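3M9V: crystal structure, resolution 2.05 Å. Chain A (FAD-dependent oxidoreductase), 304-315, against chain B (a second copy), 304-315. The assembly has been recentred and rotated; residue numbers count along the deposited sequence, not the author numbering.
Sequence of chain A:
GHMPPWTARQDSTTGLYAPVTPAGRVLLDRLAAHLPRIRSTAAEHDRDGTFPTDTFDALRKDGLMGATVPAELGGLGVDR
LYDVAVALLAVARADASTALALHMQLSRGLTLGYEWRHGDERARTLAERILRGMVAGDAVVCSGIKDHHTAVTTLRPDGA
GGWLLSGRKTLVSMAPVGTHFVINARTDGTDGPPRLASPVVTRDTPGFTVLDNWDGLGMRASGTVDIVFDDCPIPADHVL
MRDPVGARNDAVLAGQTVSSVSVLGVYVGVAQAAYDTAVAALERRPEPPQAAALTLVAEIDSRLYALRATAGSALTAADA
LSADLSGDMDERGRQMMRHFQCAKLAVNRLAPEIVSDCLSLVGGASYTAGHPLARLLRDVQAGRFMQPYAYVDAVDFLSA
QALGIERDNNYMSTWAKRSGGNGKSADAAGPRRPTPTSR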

# COMPACT_ATOMS: atom_id res chain seq x y z
N LEU A 304 0.17 -7.09 12.59
CA LEU A 304 0.89 -7.23 13.85
C LEU A 304 1.58 -8.60 13.95
O LEU A 304 2.74 -8.70 14.36
N TYR A 305 0.89 -9.66 13.55
CA TYR A 305 1.53 -10.98 13.48
C TYR A 305 2.79 -11.00 12.59
O TYR A 305 3.84 -11.53 12.98
N ALA A 306 2.69 -10.45 11.39
CA ALA A 306 3.80 -10.38 10.46
C ALA A 306 4.87 -9.46 11.07
O ALA A 306 6.05 -9.72 10.91
N LEU A 307 4.48 -8.39 11.78
CA LEU A 307 5.47 -7.52 12.42
C LEU A 307 6.29 -8.27 13.47
O LEU A 307 7.53 -8.27 13.45
N ARG A 308 5.60 -8.93 14.39
CA ARG A 308 6.24 -9.77 15.39
C ARG A 308 7.09 -10.89 14.80
O ARG A 308 8.19 -11.15 15.32
N ALA A 309 6.62 -11.52 13.73
CA ALA A 309 7.30 -12.71 13.22
C ALA A 309 8.59 -12.19 12.58
O ALA A 309 9.57 -12.90 12.57
N THR A 310 8.57 -11.01 11.98
CA THR A 310 9.74 -10.52 11.24
C THR A 310 10.84 -10.07 12.21
O THR A 310 11.98 -10.45 12.06
N ALA A 311 10.48 -9.26 13.21
CA ALA A 311 11.41 -8.85 14.25
C ALA A 311 11.93 -10.08 15.00
O ALA A 311 13.13 -10.25 15.19
N GLY A 312 11.00 -10.94 15.41
CA GLY A 312 11.37 -12.15 16.14
C GLY A 312 12.34 -13.01 15.37
O GLY A 312 13.34 -13.44 15.94
N SER A 313 12.11 -13.27 14.09
CA SER A 313 13.00 -14.17 13.35
C SER A 313 14.38 -13.54 13.13
O SER A 313 15.38 -14.25 13.13
N ALA A 314 14.44 -12.24 12.86
CA ALA A 314 15.75 -11.61 12.63
C ALA A 314 16.50 -11.60 13.96
O ALA A 314 17.73 -11.70 13.96
N LEU A 315 15.78 -11.51 15.08
CA LEU A 315 16.44 -11.60 16.39
C LEU A 315 16.96 -13.00 16.71
O LEU A 315 18.06 -13.17 17.24
N LEU B 304 10.39 -10.00 0.87
CA LEU B 304 10.65 -11.44 0.85
C LEU B 304 11.12 -11.94 2.23
O LEU B 304 10.66 -12.98 2.71
N TYR B 305 12.01 -11.20 2.87
CA TYR B 305 12.39 -11.53 4.25
C TYR B 305 11.19 -11.62 5.21
O TYR B 305 11.05 -12.57 5.99
N ALA B 306 10.33 -10.61 5.19
CA ALA B 306 9.15 -10.57 6.03
C ALA B 306 8.21 -11.71 5.59
O ALA B 306 7.56 -12.31 6.43
N LEU B 307 8.13 -12.02 4.30
CA LEU B 307 7.30 -13.14 3.85
C LEU B 307 7.76 -14.47 4.44
O LEU B 307 6.99 -15.22 5.05
N ARG B 308 9.04 -14.77 4.27
CA ARG B 308 9.66 -15.95 4.86
C ARG B 308 9.54 -16.01 6.38
O ARG B 308 9.28 -17.10 6.92
N ALA B 309 9.70 -14.87 7.06
CA ALA B 309 9.76 -14.89 8.52
C ALA B 309 8.34 -15.19 8.98
O ALA B 309 8.16 -15.79 10.01
N THR B 310 7.32 -14.70 8.27
CA THR B 310 5.94 -14.84 8.74
C THR B 310 5.45 -16.29 8.54
O THR B 310 4.91 -16.87 9.46
N ALA B 311 5.66 -16.85 7.36
CA ALA B 311 5.34 -18.25 7.08
C ALA B 311 6.14 -19.15 8.02
O ALA B 311 5.59 -20.05 8.66
N GLY B 312 7.44 -18.90 8.09
CA GLY B 312 8.32 -19.71 8.94
C GLY B 312 7.87 -19.70 10.38
O GLY B 312 7.80 -20.76 10.99
N SER B 313 7.55 -18.54 10.96
CA SER B 313 7.20 -18.51 12.39
C SER B 313 5.85 -19.19 12.65
O SER B 313 5.67 -19.81 13.69
N ALA B 314 4.88 -19.02 11.75
CA ALA B 314 3.57 -19.65 11.98
C ALA B 314 3.75 -21.16 11.83
O ALA B 314 3.05 -21.92 12.51
N LEU B 315 4.68 -21.60 10.99
CA LEU B 315 4.96 -23.03 10.88
C LEU B 315 5.67 -23.60 12.11
O LEU B 315 5.35 -24.70 12.58

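What lets two helices cross almost at right angles with their axes only 7.9 Å apart? The side chains at the crossing are small. Ala309(A) and Ser313(A), like Ala309(B) and Ser313(B), direct their CA-to-CB bonds toward the partner, and the two-fold axis repeats every contact. Ala309(A) CB lies 3.7 Å from Thr310(B) CA and 3.5 Å from Ser313(B) OG, so the methyl rests directly on the opposing backbone. Ala309(B) CB likewise approaches Ala309(A) O to 3.6 Å. Leu307(A), Ala311(A) and Leu315(A) point away and take no part.

Why do the hydroxyls at the centre not bond across the interface? Each is already turned back to its own helix. Thr310(A) adopts chi1 m (-63°), which places OG1 where it donates to Ala306(A) O at 2.8 Å; Ser313(A), also m (-57°), donates from OG to Ala309(A) O at 2.7 Å. These carbonyls also accept the backbone N of the same residues, Thr310(A) and Ser313(A), so each oxygen serves two donors one turn ahead. Chain B repeats the arrangement. Ser313(A) OG and Ser313(B) OG come within 3.2 Å, but the angle is poor and no hydrogen bond forms between the stretches.

How does Thr310(B) fit, if its CA-to-CB bond points sideways? Its side chain is a knob among Tyr305(A), Ala306(A), Ala309(A) and Thr310(A). The m rotamer suits both halves of this task. OG1 of Thr310(B), while bonded to its own helix, sits 3.5 Å from Ala306(A) CA and 3.6 Å from Ala306(A) CB. CG2 of Thr310(B) meets the edge of the Tyr305(A) ring, near the ring plane, at 4.1 Å from CD2. The two knobs are neighbours, with Thr310(A) OG1 4.2 Å from Thr310(B) OG1.

What does the long side chain of Tyr305(A) contribute? Its CA-to-CB bond also runs sideways, but chi1 t (-166°) and chi2 of 93° bring the ring from Thr310(B), which meets its edge, to Ala314(B), which its hydroxyl reaches. Tyr305(A) OH lies 3.2 Å from Ala314(B) CA and 3.5 Å from Ala314(B) CB, while Tyr305(A) CE2 makes an apolar contact with the same CB at 4.2 Å. The hydroxyl is hydrogen-bonded elsewhere in the structure, so it can lie against this alanine without a polar partner here. Arg308(A) behaves differently: chi1 m followed by t and t leads its end away from the partner, and its guanidinium nitrogens are satisfied elsewhere.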

# COMPACT_ATOMS: atom_id res chain seq x y z
CB LEU A 304 -0.06 -7.08 15.03
CG LEU A 304 0.53 -7.19 16.45
CD1 LEU A 304 1.60 -6.10 16.65
CD2 LEU A 304 -0.63 -6.93 17.44
CB TYR A 305 0.52 -12.00 12.94
CG TYR A 305 1.01 -13.41 13.17
CD1 TYR A 305 0.64 -14.12 14.32
CD2 TYR A 305 1.88 -14.00 12.26
CE1 TYR A 305 1.15 -15.39 14.55
CE2 TYR A 305 2.33 -15.29 12.46
CZ TYR A 305 1.97 -15.98 13.60
OH TYR A 305 2.52 -17.23 13.80
CB ALA A 306 3.35 -9.80 9.09
CB LEU A 307 4.83 -6.27 13.01
CG LEU A 307 5.68 -5.36 13.92
CD1 LEU A 307 6.70 -4.68 12.99
CD2 LEU A 307 4.82 -4.26 14.51
CB ARG A 308 5.17 -10.35 16.32
CG ARG A 308 4.57 -9.32 17.28
CD ARG A 308 3.58 -10.07 18.16
NE ARG A 308 3.23 -9.34 19.38
CZ ARG A 308 3.82 -9.47 20.57
NH1 ARG A 308 4.80 -10.33 20.77
NH2 ARG A 308 3.40 -8.72 21.58
CB ALA A 309 6.49 -13.37 12.13
CB THR A 310 9.34 -9.35 10.34
OG1 THR A 310 8.40 -9.85 9.39
CG2 THR A 310 10.55 -8.87 9.50
CB ALA A 311 10.72 -7.87 15.24
CB SER A 313 12.43 -14.51 11.96
OG SER A 313 11.13 -15.07 12.08
CB ALA A 314 15.54 -10.17 12.19
CB LEU A 315 15.56 -11.05 17.51
CG LEU A 315 15.46 -9.52 17.40
CD1 LEU A 315 14.25 -9.00 18.13
CD2 LEU A 315 16.73 -8.83 17.95
CB LEU B 304 11.71 -11.78 -0.18
CG LEU B 304 12.11 -13.25 -0.35
CD1 LEU B 304 10.87 -14.08 -0.76
CD2 LEU B 304 13.14 -13.32 -1.49
CB TYR B 305 13.38 -10.49 4.77
CG TYR B 305 14.06 -10.97 6.03
CD1 TYR B 305 15.28 -11.64 5.97
CD2 TYR B 305 13.44 -10.78 7.26
CE1 TYR B 305 15.87 -12.14 7.13
CE2 TYR B 305 14.06 -11.22 8.42
CZ TYR B 305 15.26 -11.90 8.35
OH TYR B 305 15.79 -12.40 9.53
CB ALA B 306 8.40 -9.21 5.88
CB LEU B 307 7.21 -13.21 2.33
CG LEU B 307 6.57 -14.45 1.68
CD1 LEU B 307 5.06 -14.35 1.99
CD2 LEU B 307 6.71 -14.38 0.17
CB ARG B 308 11.12 -16.02 4.45
CG ARG B 308 11.33 -16.40 2.98
CD ARG B 308 12.84 -16.49 2.75
NE ARG B 308 13.19 -17.23 1.54
CZ ARG B 308 13.48 -18.53 1.48
NH1 ARG B 308 13.51 -19.30 2.55
NH2 ARG B 308 13.77 -19.07 0.30
CB ALA B 309 10.14 -13.53 9.05
CB THR B 310 5.02 -13.89 7.96
OG1 THR B 310 5.46 -12.56 8.26
CG2 THR B 310 3.57 -13.97 8.49
CB ALA B 311 5.64 -18.59 5.60
CB SER B 313 7.09 -17.07 12.91
OG SER B 313 8.30 -16.36 12.67
CB ALA B 314 2.59 -19.17 10.91
CB LEU B 315 5.72 -23.37 9.59
CG LEU B 315 4.78 -23.23 8.38
CD1 LEU B 315 5.56 -23.06 7.11
CD2 LEU B 315 3.84 -24.44 8.25